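Local coordinates for leucyl-trna synthetase (Plasmodium falciparum, PDB 5FOC), which probably joins leucine to its cognate tRNA at the expense of ATP and, through the editing domain modelled here, removes wrongly attached amino acids, at residues D97-K100 and G101-D104; T127-P130 and E131-Y134; K324-K327 and I328-L332. The protein carries 2 engineered substitutions. All coordinates share one frame; numbering follows the deposited sequence. Where two conformers were deposited one is given.

Interaction 1 (D97-K100 and G101-D104); sequences DFEK and GEED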
loop_
_atom_site.group_PDB
_atom_site.type_symbol
_atom_site.label_atom_id
_atom_site.label_comp_id
_atom_site.label_asym_id
_atom_site.label_seq_id
_atom_site.Cartn_x
_atom_site.Cartn_y
_atom_site.Cartn_z
ATOM N N ASP A 97 -25.278 -1.616 2.683
ATOM C CA ASP A 97 -26.493 -1.993 1.981
ATOM C C ASP A 97 -27.075 -0.828 1.182
ATOM O O ASP A 97 -27.010 0.334 1.592
ATOM C CB ASP A 97 -27.549 -2.512 2.953
ATOM C CG ASP A 97 -27.150 -3.816 3.587
ATOM O OD1 ASP A 97 -26.385 -3.792 4.568
ATOM O OD2 ASP A 97 -27.581 -4.869 3.075
ATOM N N PHE A 98 -27.641 -1.166 0.037
ATOM C CA PHE A 98 -28.341 -0.208 -0.799
ATOM C C PHE A 98 -29.803 -0.177 -0.397
ATOM O O PHE A 98 -30.444 -1.214 -0.281
ATOM C CB PHE A 98 -28.187 -0.559 -2.286
ATOM C CG PHE A 98 -26.786 -0.436 -2.771
ATOM C CD1 PHE A 98 -26.303 0.775 -3.225
ATOM C CD2 PHE A 98 -25.925 -1.522 -2.717
ATOM C CE1 PHE A 98 -24.985 0.891 -3.667
ATOM C CE2 PHE A 98 -24.610 -1.416 -3.147
ATOM C CZ PHE A 98 -24.134 -0.205 -3.619
ATOM N N GLU A 99 -30.298 1.035 -0.170
ATOM C CA GLU A 99 -31.665 1.304 0.242
ATOM C C GLU A 99 -32.624 1.214 -0.951
ATOM O O GLU A 99 -32.194 1.140 -2.145
ATOM C CB GLU A 99 -31.748 2.697 0.878
ATOM C CG GLU A 99 -30.798 2.946 2.052
ATOM C CD GLU A 99 -31.251 2.306 3.349
ATOM O OE1 GLU A 99 -32.477 2.196 3.580
ATOM O OE2 GLU A 99 -30.375 1.930 4.156
ATOM N N LYS A 100 -33.923 1.221 -0.649
ATOM C CA LYS A 100 -34.945 0.794 -1.626
ATOM C C LYS A 100 -34.844 1.470 -3.009
ATOM O O LYS A 100 -34.911 0.791 -4.049
ATOM C CB LYS A 100 -36.364 0.964 -1.056
ATOM C CG LYS A 100 -37.373 -0.033 -1.614
ATOM C CD LYS A 100 -38.124 0.490 -2.829
ATOM C CE LYS A 100 -39.176 -0.515 -3.280
ATOM N NZ LYS A 100 -40.187 0.105 -4.181
ATOM N N GLY A 101 -34.660 2.791 -3.004
ATOM C CA GLY A 101 -34.548 3.581 -4.230
ATOM C C GLY A 101 -33.136 3.892 -4.703
ATOM O O GLY A 101 -32.934 4.859 -5.451
ATOM N N GLU A 102 -32.162 3.078 -4.282
ATOM C CA GLU A 102 -30.755 3.249 -4.659
ATOM C C GLU A 102 -30.259 2.215 -5.659
ATOM O O GLU A 102 -29.043 1.953 -5.747
ATOM C CB GLU A 102 -29.868 3.196 -3.428
ATOM C CG GLU A 102 -30.207 4.271 -2.434
ATOM C CD GLU A 102 -29.243 4.301 -1.276
ATOM O OE1 GLU A 102 -28.764 3.243 -0.832
ATOM O OE2 GLU A 102 -28.997 5.383 -0.776
ATOM N N GLU A 103 -31.165 1.633 -6.437
ATOM C CA GLU A 103 -30.735 0.650 -7.398
ATOM C C GLU A 103 -29.856 1.224 -8.504
ATOM O O GLU A 103 -28.937 0.546 -8.947
ATOM C CB GLU A 103 -31.916 -0.111 -8.025
ATOM C CG GLU A 103 -31.520 -1.499 -8.497
ATOM C CD GLU A 103 -31.409 -2.553 -7.386
ATOM O OE1 GLU A 103 -31.822 -2.320 -6.201
ATOM O OE2 GLU A 103 -30.902 -3.658 -7.735
ATOM N N ASP A 104 -30.142 2.444 -8.953
ATOM C CA ASP A 104 -29.314 3.111 -9.988
ATOM C C ASP A 104 -27.868 3.290 -9.506
ATOM O O ASP A 104 -26.925 3.100 -10.296
ATOM C CB ASP A 104 -29.917 4.464 -10.446
ATOM C CG ASP A 104 -31.216 4.310 -11.300
ATOM O OD1 ASP A 104 -31.435 3.261 -11.961
ATOM O OD2 ASP A 104 -32.016 5.270 -11.318
HETATM O O HOH W 1 -34.227 1.483 -6.881
#
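Glu-99 and Glu-102 are tied together by two hydrogen bonds, one from each backbone N-H. In the first, the backbone N of Glu-102 donates to the backbone O of Glu-99 at 2.9 Å, closing the turn. In the second, the carboxylate of Glu-102 folds back over the turn, and its OE1 takes the N-H of Glu-99, with N to OE1 2.8 Å and the hydrogen nearly in line (168°). The donor comes from above the carboxylate plane. The chain of Glu-102 gets there with CG beside its backbone N (chi1 -60°) and then runs extended. One water bridges the turn, accepting from Glu-103 N and donating to Lys-100 O.

Charge comes next. The same OE1 forms a salt bridge with Lys-172, so one oxygen serves two donors. The two glutamate side chains lie side by side with their carboxylates steeply turned to each other, yet OE2 of Glu-99 stays 5.4 Å from OE1 of Glu-102; Lys-172 may offset the like charges.

Van der Waals contact is light. CB of Glu-99 packs 3.5 Å from OE1 of Glu-102. CD1 of the Phe-98 ring comes 3.9 Å from O of Glu-102, and the ring also touches Lys-106 and Ile-109 of helix 103-109.

Out on the surface of the domain, this is a type I beta turn, Glu-99 to Glu-102, whose last residue is the N-cap of helix 103-109.

Interaction 2 (T127-P130 and E131-Y134); sequences TLKP and ETAY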
loop_
_atom_site.group_PDB
_atom_site.type_symbol
_atom_site.label_atom_id
_atom_site.label_comp_id
_atom_site.label_asym_id
_atom_site.label_seq_id
_atom_site.Cartn_x
_atom_site.Cartn_y
_atom_site.Cartn_z
ATOM N N THR A 127 4.321 4.636 4.649
ATOM C CA THR A 127 5.756 4.570 4.840
ATOM C C THR A 127 6.223 5.664 5.827
ATOM O O THR A 127 5.681 6.788 5.817
ATOM C CB THR A 127 6.539 4.676 3.490
ATOM O OG1 THR A 127 7.924 4.462 3.711
ATOM C CG2 THR A 127 6.342 5.995 2.827
ATOM N N LEU A 128 7.253 5.298 6.589
ATOM C CA LEU A 128 8.027 6.281 7.338
ATOM C C LEU A 128 9.270 6.729 6.633
ATOM O O LEU A 128 9.986 7.586 7.096
ATOM C CB LEU A 128 8.402 5.704 8.706
ATOM C CG LEU A 128 7.199 5.348 9.583
ATOM C CD1 LEU A 128 7.621 4.506 10.767
ATOM C CD2 LEU A 128 6.469 6.612 9.966
ATOM N N LYS A 129 9.516 6.193 5.405
ATOM C CA LYS A 129 10.677 6.536 4.673
ATOM C C LYS A 129 10.280 6.918 3.233
ATOM O O LYS A 129 10.649 6.196 2.265
ATOM C CB LYS A 129 11.664 5.371 4.638
ATOM C CG LYS A 129 12.080 4.654 5.893
ATOM C CD LYS A 129 13.159 3.635 5.478
ATOM C CE LYS A 129 13.383 2.518 6.468
ATOM N NZ LYS A 129 14.564 1.666 6.137
ATOM N N PRO A 130 9.522 8.009 3.058
ATOM C CA PRO A 130 9.057 8.390 1.695
ATOM C C PRO A 130 10.152 8.630 0.692
ATOM O O PRO A 130 9.901 8.396 -0.511
ATOM C CB PRO A 130 8.242 9.661 1.895
ATOM C CG PRO A 130 8.729 10.186 3.264
ATOM C CD PRO A 130 9.065 8.982 4.077
ATOM N N GLU A 131 11.340 9.011 1.130
ATOM C CA GLU A 131 12.505 9.257 0.278
ATOM C C GLU A 131 12.978 7.991 -0.483
ATOM O O GLU A 131 13.850 8.097 -1.344
ATOM C CB GLU A 131 13.668 9.902 1.074
ATOM C CG GLU A 131 14.346 9.009 2.113
ATOM C CD GLU A 131 13.549 8.741 3.411
ATOM O OE1 GLU A 131 12.461 9.341 3.639
ATOM O OE2 GLU A 131 14.031 7.902 4.215
ATOM N N THR A 132 12.529 6.827 -0.041
ATOM C CA THR A 132 12.877 5.537 -0.653
ATOM C C THR A 132 11.851 5.113 -1.704
ATOM O O THR A 132 12.065 4.064 -2.294
ATOM C CB THR A 132 12.995 4.417 0.436
ATOM O OG1 THR A 132 11.709 4.081 0.992
ATOM C CG2 THR A 132 14.007 4.863 1.591
ATOM N N ALA A 133 10.808 5.885 -1.946
ATOM C CA ALA A 133 9.710 5.439 -2.822
ATOM C C ALA A 133 10.201 5.133 -4.245
ATOM O O ALA A 133 9.589 4.264 -4.961
ATOM C CB ALA A 133 8.606 6.450 -2.875
ATOM N N TYR A 134 11.228 5.833 -4.703
ATOM C CA TYR A 134 11.745 5.517 -6.114
ATOM C C TYR A 134 12.157 4.065 -6.218
ATOM O O TYR A 134 12.038 3.478 -7.354
ATOM C CB TYR A 134 12.919 6.423 -6.451
ATOM C CG TYR A 134 13.622 6.217 -7.765
ATOM C CD1 TYR A 134 13.013 6.645 -8.928
ATOM C CD2 TYR A 134 14.895 5.734 -7.819
ATOM C CE1 TYR A 134 13.669 6.536 -10.160
ATOM C CE2 TYR A 134 15.571 5.596 -9.043
ATOM C CZ TYR A 134 14.937 6.033 -10.182
ATOM O OH TYR A 134 15.551 5.925 -11.385
HETATM O O HOH W 2 8.860 3.419 1.482
#
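Thr-127 reaches Thr-132 through a water: its OG1 sits 2.6 Å from the water O, and the water donates to OG1 of Thr-132. The same OG1 of Thr-127 accepts the backbone N-H of Lys-129 at 2.9 Å from that N, making an ST turn just as strand 120-127 ends.

Past Leu-128, the carbonyl O of Lys-129 accepts twice from Thr-132. OG1 of Thr-132 lies 2.7 Å from Lys-129 O in the carbonyl plane, and the backbone N of Thr-132 lies 3.0 Å from Lys-129 O, above that plane. Thr-132 can do both because chi1 (70°) puts OG1 between its own N and carbonyl carbon, while CG2 rests against CB of Lys-129. TLKPET matches the threonine-rich peptide that, in related leucyl-tRNA synthetase editing domains, lines the hydrolytic pocket, and it probably does so here. CB of Lys-129 also lies 3.5 Å from OE2 of Glu-131, but the ammonium runs away from that carboxylate and hydrogen-bonds Gln-336.

Pro-130 starts the 3-10 turn. Pro-130 O takes the N-H of Ala-133 at 3.0 Å from Ala-133 N, and the proline ring leans on Thr-9 and on helix 352-365. Glu-131, bent at chi2 (-74°), doubles back so that OE1 comes 3.4 Å from the Pro-130 CD, and there Arg-356 of that helix holds OE1 in a salt bridge.

Interaction 3 (K324-K327 and I328-L332); sequences KLQK and IKEVL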
loop_
_atom_site.group_PDB
_atom_site.type_symbol
_atom_site.label_atom_id
_atom_site.label_comp_id
_atom_site.label_asym_id
_atom_site.label_seq_id
_atom_site.Cartn_x
_atom_site.Cartn_y
_atom_site.Cartn_z
ATOM N N LYS A 324 14.019 -10.502 16.143
ATOM C CA LYS A 324 15.014 -9.456 16.239
ATOM C C LYS A 324 14.824 -8.370 15.177
ATOM O O LYS A 324 15.406 -7.294 15.297
ATOM C CB LYS A 324 16.435 -10.046 16.248
ATOM C CG LYS A 324 16.992 -10.347 14.879
ATOM C CD LYS A 324 18.174 -11.321 14.878
ATOM C CE LYS A 324 18.382 -11.896 13.475
ATOM N NZ LYS A 324 18.821 -13.333 13.452
ATOM N N LEU A 325 14.011 -8.633 14.137
ATOM C CA LEU A 325 13.826 -7.646 13.060
ATOM C C LEU A 325 13.305 -6.326 13.498
ATOM O O LEU A 325 13.748 -5.301 12.996
ATOM C CB LEU A 325 12.895 -8.154 11.930
ATOM C CG LEU A 325 13.634 -8.596 10.710
ATOM C CD1 LEU A 325 14.823 -9.404 11.106
ATOM C CD2 LEU A 325 12.685 -9.420 9.860
ATOM N N GLN A 326 12.367 -6.324 14.447
ATOM C CA GLN A 326 11.779 -5.057 14.882
ATOM C C GLN A 326 12.866 -4.085 15.345
ATOM O O GLN A 326 12.860 -2.926 14.906
ATOM C CB GLN A 326 10.700 -5.258 15.964
ATOM C CG GLN A 326 9.840 -4.009 16.232
ATOM C CD GLN A 326 9.281 -3.334 14.958
ATOM O OE1 GLN A 326 8.905 -4.010 13.973
ATOM N NE2 GLN A 326 9.253 -2.008 14.960
ATOM N N LYS A 327 13.805 -4.575 16.172
ATOM C CA LYS A 327 14.958 -3.766 16.643
ATOM C C LYS A 327 15.904 -3.370 15.495
ATOM O O LYS A 327 16.338 -2.222 15.395
ATOM C CB LYS A 327 15.769 -4.518 17.708
ATOM C CG LYS A 327 16.728 -3.620 18.487
ATOM C CD LYS A 327 18.140 -4.203 18.551
ATOM C CE LYS A 327 19.136 -3.240 19.189
ATOM N NZ LYS A 327 20.521 -3.502 18.702
ATOM N N ILE A 328 16.201 -4.329 14.623
ATOM C CA ILE A 328 17.057 -4.051 13.458
ATOM C C ILE A 328 16.436 -2.942 12.583
ATOM O O ILE A 328 17.144 -2.061 12.059
ATOM C CB ILE A 328 17.303 -5.340 12.625
ATOM C CG1 ILE A 328 18.161 -6.342 13.419
ATOM C CG2 ILE A 328 17.954 -5.029 11.277
ATOM C CD1 ILE A 328 18.210 -7.731 12.804
ATOM N N LYS A 329 15.122 -3.027 12.393
ATOM C CA LYS A 329 14.336 -2.036 11.638
ATOM C C LYS A 329 14.414 -0.639 12.292
ATOM O O LYS A 329 14.606 0.372 11.601
ATOM C CB LYS A 329 12.878 -2.512 11.551
ATOM C CG LYS A 329 11.921 -1.599 10.792
ATOM C CD LYS A 329 10.521 -2.216 10.719
ATOM C CE LYS A 329 9.535 -1.249 10.086
ATOM N NZ LYS A 329 8.134 -1.735 10.187
ATOM N N GLU A 330 14.266 -0.593 13.607
ATOM C CA GLU A 330 14.336 0.666 14.329
ATOM C C GLU A 330 15.743 1.308 14.279
ATOM O O GLU A 330 15.863 2.506 13.989
ATOM C CB GLU A 330 13.811 0.478 15.781
ATOM C CG GLU A 330 12.290 0.246 15.816
ATOM C CD GLU A 330 11.742 -0.384 17.100
ATOM O OE1 GLU A 330 12.524 -0.805 17.983
ATOM O OE2 GLU A 330 10.497 -0.472 17.228
ATOM N N VAL A 331 16.782 0.503 14.509
ATOM C CA VAL A 331 18.185 0.932 14.428
ATOM C C VAL A 331 18.580 1.425 13.031
ATOM O O VAL A 331 19.237 2.466 12.890
ATOM C CB VAL A 331 19.135 -0.210 14.878
ATOM C CG1 VAL A 331 20.603 0.105 14.604
ATOM C CG2 VAL A 331 18.953 -0.488 16.367
ATOM N N LEU A 332 18.193 0.665 12.001
ATOM C CA LEU A 332 18.498 1.064 10.619
ATOM C C LEU A 332 17.748 2.339 10.219
ATOM O O LEU A 332 18.311 3.214 9.574
ATOM C CB LEU A 332 18.187 -0.072 9.628
ATOM C CG LEU A 332 18.409 0.249 8.160
ATOM C CD1 LEU A 332 19.883 0.476 7.888
ATOM C CD2 LEU A 332 17.853 -0.894 7.290
#
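The flat groups here are the amide of Gln-326 and the carboxylate of Glu-330, one helical turn apart. Their planes stand almost perpendicular, 81° apart. The amide uses its edge: NE2 of Gln-326 points an N-H at OE2 of Glu-330, 3.0 Å away and almost straight (170°), with the acceptor lying in the amide plane. The carboxylate offers a face instead, since NE2 meets OE2 from well above its plane. The backbone O of Gln-326 also lies close, 3.5 Å from CD of Glu-330, so the acid group lies over the helix backbone. At the other end of the amide, OE1 comes near CD of Lys-329, an extended chain that crosses it.

Gln-326 attains this position with CG trans to its backbone N (chi1 -167°) and a bend at chi2, which turns the amide along the helix toward the later turn.

The apolar contacts lie on other sides of the helix. CD1 of Ile-328 sits 3.6 Å from CG of Lys-324, the two chains running side by side; Lys-324 then carries its ammonium on to Asp-322 and to the carbonyl of Lys-316. Ile-328 itself packs on Val-317 and on Thr-263 of helix 263-274. Farther round, CG2 of Val-331 lies 3.9 Å from CE of Lys-327, covering part of that exposed aliphatic chain.

Beneath these side chains the backbone bonds run from residue i+4 to i: Ile-328 N to Lys-324 O at 3.1 Å, Lys-329 N to Leu-325 O at 2.7 Å, and likewise Glu-330 to Gln-326 and Val-331 to Lys-327. This is the first part of an amphipathic alpha helix, 325-339, with an i to i+4 glutamine-glutamate pair on its exposed side.

Overall arrangement
From the N terminus, the chain first makes interaction 1, a tight turn just before helix 103-109, after the unmodelled stretch 38-92 that follows helix 18-35. Interaction 2 follows where strand 120-127 leaves the large sheet, and interaction 3 comes late, at the start of helix 325-339. Each closes only a short local turn, so the three stand in series and none nests in or crosses another. Interaction 1 is remote, its centre about 41 Å from that of interaction 2 and 50 Å from that of interaction 3. Interactions 2 and 3 are neighbours, centres about 17 Å apart, and Lys-129 links the sheet-side loop to Gln-336 farther along the helix of interaction 3.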